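C-C motif chemokine 1 (Homo sapiens, PDB 4OIJ) acts as a secreted CC chemokine that binds the receptor CCR8 and attracts monocytes but not neutrophils. Local coordinates at residues 33-45 against 52-66. Numbering follows the deposited sequence.
Sequences SICSNEGLIFKLK and ALDTVGWVQRHRKML. With SO4 (sulfate ion), chain L; SO4 (sulfate ion), chain F; SO4 (sulfate ion), chain K; SO4 (sulfate ion), chain M.
The outer atoms of the F42 ring, from CD1 and CD2 to CZ, meet A52, W58, V59, H62 and L66. CB already leaves the strand toward 52-66, and chi1 of -69° puts CG beside the backbone N, anti to the carbonyl carbon; contact begins at the ring's CD atoms. CD1 and CE1 come against L66 CD1, the two side chains crossing at about a right angle. Along the other branch, CD2 and CE2 lie beside the methyl of A52, with F42 CE2 to A52 CB at 3.6 Å, and CE2 also reaches W58 CZ3. At the far end, CZ touches H62 CB and V59 CG1, while V59 O sits in the ring plane at its edge, 3.7 Å from CZ.

L40 extends this apolar layer: its CD2 packs on V59 CG1 (3.7 Å) and faces R63 CB and CG. Its CD1 meets R63 CD and NE, 3.6 Å from NE, and also lies near D54 CG. The R63 chain, extended from CG to NE, passes L40 at about a right angle.

Backbone pairing supplies the antiparallel register. L40 and A52 form a hydrogen-bonded pair through L40 N to A52 O and A52 N to L40 O, both 2.7 Å. Just outside the paired strand residues, D54 N donates to E38 O (2.7 Å, N-H...O angle 152°). In the type I' turn S36-G39 that leads into the strand, E38 bends at chi2 (-78°) and its OE1 comes 3.7 Å from D54 OD2, a like-charge approach. E38 N donates to a sulfate ion that is likely a crystallisation additive.

This is the chemokine fold, a C-terminal helix laid across a three-stranded antiparallel sheet. All three hydrogen bonds across the contact are backbone ones, fixing the hairpin register without relying on side chains; helix 57-64 and strand 39-44 share none and depend instead on the packing of F42 and L40.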
loop_
_atom_site.group_PDB
_atom_site.type_symbol
_atom_site.label_atom_id
_atom_site.label_comp_id
_atom_site.label_asym_id
_atom_site.label_seq_id
_atom_site.Cartn_x
_atom_site.Cartn_y
_atom_site.Cartn_z
ATOM N N SER A 33 -6.835 -5.843 -7.189
ATOM C CA SER A 33 -7.451 -7.009 -7.824
ATOM C C SER A 33 -6.576 -8.237 -7.970
ATOM O O SER A 33 -7.115 -9.342 -7.935
ATOM C CB SER A 33 -8.075 -6.633 -9.160
ATOM O OG SER A 33 -9.247 -5.858 -8.962
ATOM N N ILE A 34 -5.241 -8.069 -8.134
ATOM C CA ILE A 34 -4.298 -9.203 -8.266
ATOM C C ILE A 34 -4.238 -10.066 -6.984
ATOM O O ILE A 34 -4.000 -11.280 -7.066
ATOM C CB ILE A 34 -2.891 -8.723 -8.716
ATOM C CG1 ILE A 34 -1.970 -9.908 -9.106
ATOM C CG2 ILE A 34 -2.240 -7.771 -7.656
ATOM C CD1 ILE A 34 -0.999 -9.663 -10.225
ATOM N N CYS A 35 -4.455 -9.431 -5.823
ATOM C CA CYS A 35 -4.392 -10.078 -4.506
ATOM C C CYS A 35 -5.711 -9.862 -3.739
ATOM O O CYS A 35 -5.679 -9.784 -2.506
ATOM C CB CYS A 35 -3.203 -9.511 -3.725
ATOM S SG CYS A 35 -3.327 -7.731 -3.367
ATOM N N SER A 36 -6.850 -9.702 -4.457
ATOM C CA SER A 36 -8.154 -9.379 -3.859
ATOM C C SER A 36 -8.477 -10.026 -2.507
ATOM O O SER A 36 -8.656 -9.304 -1.517
ATOM C CB SER A 36 -9.289 -9.537 -4.862
ATOM O OG SER A 36 -9.702 -8.252 -5.300
ATOM N N ASN A 37 -8.534 -11.373 -2.469
ATOM C CA ASN A 37 -8.771 -12.189 -1.294
ATOM C C ASN A 37 -9.927 -11.787 -0.369
ATOM O O ASN A 37 -9.930 -12.153 0.812
ATOM C CB ASN A 37 -7.449 -12.573 -0.593
ATOM C CG ASN A 37 -6.990 -11.846 0.669
ATOM O OD1 ASN A 37 -6.183 -12.419 1.423
ATOM N ND2 ASN A 37 -7.474 -10.607 0.949
ATOM N N GLU A 38 -10.960 -11.121 -0.932
ATOM C CA GLU A 38 -12.193 -10.706 -0.235
ATOM C C GLU A 38 -11.984 -9.741 0.931
ATOM O O GLU A 38 -12.844 -9.620 1.800
ATOM C CB GLU A 38 -13.037 -11.925 0.203
ATOM C CG GLU A 38 -14.261 -12.176 -0.668
ATOM C CD GLU A 38 -15.475 -11.293 -0.429
ATOM O OE1 GLU A 38 -15.434 -10.441 0.490
ATOM O OE2 GLU A 38 -16.489 -11.491 -1.135
ATOM N N GLY A 39 -10.852 -9.053 0.927
ATOM C CA GLY A 39 -10.514 -8.082 1.951
ATOM C C GLY A 39 -10.930 -6.690 1.557
ATOM O O GLY A 39 -11.068 -6.384 0.368
ATOM N N LEU A 40 -11.121 -5.845 2.571
ATOM C CA LEU A 40 -11.490 -4.433 2.481
ATOM C C LEU A 40 -10.509 -3.681 3.386
ATOM O O LEU A 40 -10.220 -4.162 4.493
ATOM C CB LEU A 40 -12.902 -4.287 3.125
ATOM C CG LEU A 40 -13.895 -3.366 2.463
ATOM C CD1 LEU A 40 -14.665 -4.100 1.382
ATOM C CD2 LEU A 40 -14.886 -2.850 3.467
ATOM N N ILE A 41 -10.043 -2.499 2.982
ATOM C CA ILE A 41 -9.206 -1.712 3.882
ATOM C C ILE A 41 -10.057 -0.555 4.455
ATOM O O ILE A 41 -10.681 0.187 3.691
ATOM C CB ILE A 41 -7.943 -1.171 3.167
ATOM C CG1 ILE A 41 -7.147 -2.309 2.485
ATOM C CG2 ILE A 41 -7.060 -0.320 4.117
ATOM C CD1 ILE A 41 -6.332 -1.754 1.205
ATOM N N PHE A 42 -10.086 -0.407 5.786
ATOM C CA PHE A 42 -10.718 0.737 6.396
ATOM C C PHE A 42 -9.600 1.702 6.789
ATOM O O PHE A 42 -8.622 1.289 7.426
ATOM C CB PHE A 42 -11.501 0.343 7.656
ATOM C CG PHE A 42 -12.735 -0.481 7.408
ATOM C CD1 PHE A 42 -13.788 0.027 6.644
ATOM C CD2 PHE A 42 -12.901 -1.718 8.030
ATOM C CE1 PHE A 42 -14.966 -0.707 6.474
ATOM C CE2 PHE A 42 -14.084 -2.444 7.870
ATOM C CZ PHE A 42 -15.104 -1.943 7.084
ATOM N N LYS A 43 -9.751 2.980 6.432
ATOM C CA LYS A 43 -8.801 4.021 6.826
ATOM C C LYS A 43 -9.292 4.533 8.142
ATOM O O LYS A 43 -10.457 4.893 8.249
ATOM C CB LYS A 43 -8.744 5.160 5.793
ATOM C CG LYS A 43 -7.682 6.217 6.116
ATOM C CD LYS A 43 -7.739 7.460 5.220
ATOM C CE LYS A 43 -6.461 8.258 5.340
ATOM N NZ LYS A 43 -6.273 8.817 6.706
ATOM N N LEU A 44 -8.452 4.478 9.167
ATOM C CA LEU A 44 -8.832 4.940 10.499
ATOM C C LEU A 44 -8.275 6.359 10.730
ATOM O O LEU A 44 -7.705 6.966 9.814
ATOM C CB LEU A 44 -8.355 3.946 11.587
ATOM C CG LEU A 44 -8.783 2.456 11.452
ATOM C CD1 LEU A 44 -8.048 1.574 12.441
ATOM C CD2 LEU A 44 -10.269 2.275 11.645
ATOM N N LYS A 45 -8.473 6.907 11.929
ATOM C CA LYS A 45 -8.001 8.256 12.256
ATOM C C LYS A 45 -6.468 8.318 12.332
ATOM O O LYS A 45 -5.805 7.270 12.390
ATOM C CB LYS A 45 -8.674 8.769 13.533
ATOM C CG LYS A 45 -10.201 8.600 13.540
ATOM C CD LYS A 45 -10.929 9.397 12.448
ATOM C CE LYS A 45 -12.351 8.932 12.224
ATOM N NZ LYS A 45 -13.304 9.523 13.207
ATOM N N ALA A 52 -9.988 -5.772 6.646
ATOM C CA ALA A 52 -11.145 -6.478 7.216
ATOM C C ALA A 52 -11.693 -7.335 6.111
ATOM O O ALA A 52 -11.620 -6.933 4.957
ATOM C CB ALA A 52 -12.188 -5.478 7.696
ATOM N N LEU A 53 -12.153 -8.526 6.439
ATOM C CA LEU A 53 -12.661 -9.498 5.465
ATOM C C LEU A 53 -14.130 -9.198 5.168
ATOM O O LEU A 53 -14.967 -9.249 6.064
ATOM C CB LEU A 53 -12.436 -10.925 6.030
ATOM C CG LEU A 53 -13.000 -12.134 5.286
ATOM C CD1 LEU A 53 -12.233 -12.434 4.019
ATOM C CD2 LEU A 53 -12.911 -13.311 6.151
ATOM N N ASP A 54 -14.426 -8.870 3.906
ATOM C CA ASP A 54 -15.756 -8.468 3.426
ATOM C C ASP A 54 -16.879 -9.535 3.457
ATOM O O ASP A 54 -18.031 -9.210 3.164
ATOM C CB ASP A 54 -15.641 -7.717 2.073
ATOM C CG ASP A 54 -16.919 -7.105 1.526
ATOM O OD1 ASP A 54 -17.687 -6.501 2.321
ATOM O OD2 ASP A 54 -17.153 -7.225 0.310
ATOM N N THR A 55 -16.582 -10.776 3.861
ATOM C CA THR A 55 -17.633 -11.805 3.980
ATOM C C THR A 55 -18.225 -11.767 5.380
ATOM O O THR A 55 -19.314 -12.282 5.596
ATOM C CB THR A 55 -17.144 -13.193 3.546
ATOM O OG1 THR A 55 -15.850 -13.446 4.097
ATOM C CG2 THR A 55 -17.068 -13.330 2.043
ATOM N N VAL A 56 -17.522 -11.104 6.324
ATOM C CA VAL A 56 -17.935 -10.949 7.725
ATOM C C VAL A 56 -18.990 -9.825 7.801
ATOM O O VAL A 56 -18.772 -8.741 7.265
ATOM C CB VAL A 56 -16.708 -10.664 8.635
ATOM C CG1 VAL A 56 -17.114 -10.614 10.105
ATOM C CG2 VAL A 56 -15.605 -11.689 8.421
ATOM N N GLY A 57 -20.122 -10.128 8.440
ATOM C CA GLY A 57 -21.291 -9.264 8.608
ATOM C C GLY A 57 -21.067 -7.788 8.864
ATOM O O GLY A 57 -21.538 -6.967 8.079
ATOM N N TRP A 58 -20.369 -7.435 9.967
ATOM C CA TRP A 58 -20.119 -6.045 10.389
ATOM C C TRP A 58 -19.368 -5.192 9.369
ATOM O O TRP A 58 -19.659 -4.001 9.235
ATOM C CB TRP A 58 -19.446 -5.981 11.772
ATOM C CG TRP A 58 -18.037 -6.522 11.849
ATOM C CD1 TRP A 58 -17.659 -7.768 12.265
ATOM C CD2 TRP A 58 -16.813 -5.793 11.597
ATOM N NE1 TRP A 58 -16.284 -7.885 12.231
ATOM C CE2 TRP A 58 -15.739 -6.679 11.849
ATOM C CE3 TRP A 58 -16.521 -4.458 11.231
ATOM C CZ2 TRP A 58 -14.397 -6.280 11.743
ATOM C CZ3 TRP A 58 -15.194 -4.066 11.112
ATOM C CH2 TRP A 58 -14.149 -4.976 11.345
ATOM N N VAL A 59 -18.399 -5.810 8.659
ATOM C CA VAL A 59 -17.581 -5.174 7.634
ATOM C C VAL A 59 -18.470 -4.647 6.492
ATOM O O VAL A 59 -18.263 -3.528 6.027
ATOM C CB VAL A 59 -16.485 -6.135 7.121
ATOM C CG1 VAL A 59 -15.651 -5.489 6.011
ATOM C CG2 VAL A 59 -15.602 -6.612 8.268
ATOM N N GLN A 60 -19.445 -5.473 6.062
ATOM C CA GLN A 60 -20.411 -5.188 4.997
ATOM C C GLN A 60 -21.298 -4.001 5.365
ATOM O O GLN A 60 -21.499 -3.112 4.534
ATOM C CB GLN A 60 -21.284 -6.428 4.718
ATOM C CG GLN A 60 -20.529 -7.606 4.110
ATOM C CD GLN A 60 -21.359 -8.868 3.986
ATOM O OE1 GLN A 60 -22.208 -9.192 4.835
ATOM N NE2 GLN A 60 -21.093 -9.636 2.939
ATOM N N ARG A 61 -21.823 -3.993 6.609
ATOM C CA ARG A 61 -22.684 -2.926 7.124
ATOM C C ARG A 61 -21.919 -1.619 7.311
ATOM O O ARG A 61 -22.485 -0.558 7.080
ATOM C CB ARG A 61 -23.404 -3.342 8.421
ATOM C CG ARG A 61 -24.077 -4.714 8.333
ATOM C CD ARG A 61 -25.000 -5.000 9.481
ATOM N NE ARG A 61 -24.332 -5.088 10.781
ATOM C CZ ARG A 61 -23.783 -6.189 11.283
ATOM N NH1 ARG A 61 -23.757 -7.311 10.574
ATOM N NH2 ARG A 61 -23.261 -6.179 12.503
ATOM N N HIS A 62 -20.633 -1.698 7.722
ATOM C CA HIS A 62 -19.742 -0.542 7.888
ATOM C C HIS A 62 -19.465 0.070 6.502
ATOM O O HIS A 62 -19.536 1.292 6.349
ATOM C CB HIS A 62 -18.409 -0.971 8.548
ATOM C CG HIS A 62 -18.439 -1.096 10.049
ATOM N ND1 HIS A 62 -19.606 -1.371 10.740
ATOM C CD2 HIS A 62 -17.420 -1.027 10.937
ATOM C CE1 HIS A 62 -19.267 -1.425 12.021
ATOM N NE2 HIS A 62 -17.962 -1.232 12.188
ATOM N N ARG A 63 -19.201 -0.789 5.490
ATOM C CA ARG A 63 -18.905 -0.412 4.098
ATOM C C ARG A 63 -20.007 0.445 3.499
ATOM O O ARG A 63 -19.714 1.422 2.804
ATOM C CB ARG A 63 -18.684 -1.680 3.242
ATOM C CG ARG A 63 -18.216 -1.413 1.814
ATOM C CD ARG A 63 -18.237 -2.666 0.961
ATOM N NE ARG A 63 -17.454 -2.493 -0.263
ATOM C CZ ARG A 63 -17.888 -2.785 -1.486
ATOM N NH1 ARG A 63 -19.109 -3.279 -1.665
ATOM N NH2 ARG A 63 -17.106 -2.589 -2.539
ATOM N N LYS A 64 -21.275 0.081 3.777
ATOM C CA LYS A 64 -22.461 0.788 3.280
ATOM C C LYS A 64 -22.602 2.198 3.863
ATOM O O LYS A 64 -23.203 3.055 3.228
ATOM C CB LYS A 64 -23.736 -0.030 3.554
ATOM C CG LYS A 64 -23.903 -1.240 2.640
ATOM C CD LYS A 64 -25.362 -1.686 2.549
ATOM C CE LYS A 64 -25.609 -2.599 1.369
ATOM N NZ LYS A 64 -27.059 -2.843 1.151
ATOM N N MET A 65 -22.053 2.430 5.065
ATOM C CA MET A 65 -22.138 3.707 5.778
ATOM C C MET A 65 -20.899 4.605 5.635
ATOM O O MET A 65 -20.780 5.611 6.340
ATOM C CB MET A 65 -22.512 3.460 7.246
ATOM C CG MET A 65 -23.832 2.738 7.394
ATOM S SD MET A 65 -24.301 2.578 9.111
ATOM C CE MET A 65 -24.865 0.842 9.136
ATOM N N LEU A 66 -19.989 4.244 4.704
ATOM C CA LEU A 66 -18.768 4.988 4.415
ATOM C C LEU A 66 -18.629 5.304 2.929
ATOM O O LEU A 66 -19.260 4.656 2.093
ATOM C CB LEU A 66 -17.525 4.192 4.850
ATOM C CG LEU A 66 -17.338 3.936 6.337
ATOM C CD1 LEU A 66 -16.406 2.687 6.563
ATOM C CD2 LEU A 66 -16.902 5.224 7.082
HETATM S S SO4 L . -12.929 -9.919 -3.822
HETATM O O1 SO4 L . -14.319 -10.177 -3.424
HETATM O O2 SO4 L . -12.099 -11.111 -3.581
HETATM O O3 SO4 L . -12.896 -9.584 -5.247
HETATM O O4 SO4 L . -12.407 -8.772 -3.061
HETATM S S SO4 F . -21.413 -9.387 13.036
HETATM O O1 SO4 F . -22.727 -8.902 12.593
HETATM O O2 SO4 F . -20.569 -9.660 11.866
HETATM O O3 SO4 F . -20.776 -8.392 13.940
HETATM O O4 SO4 F . -21.607 -10.645 13.816
HETATM S S SO4 K . -21.186 -13.128 9.406
HETATM O O1 SO4 K . -21.651 -14.506 9.669
HETATM O O2 SO4 K . -21.435 -12.785 7.999
HETATM O O3 SO4 K . -21.900 -12.196 10.277
HETATM O O4 SO4 K . -19.761 -13.041 9.697
HETATM S S SO4 M . -23.515 -2.565 13.075
HETATM O O1 SO4 M . -22.928 -3.807 13.622
HETATM O O2 SO4 M . -24.048 -2.831 11.741
HETATM O O3 SO4 M . -24.609 -2.100 13.945
HETATM O O4 SO4 M . -22.488 -1.492 13.017
#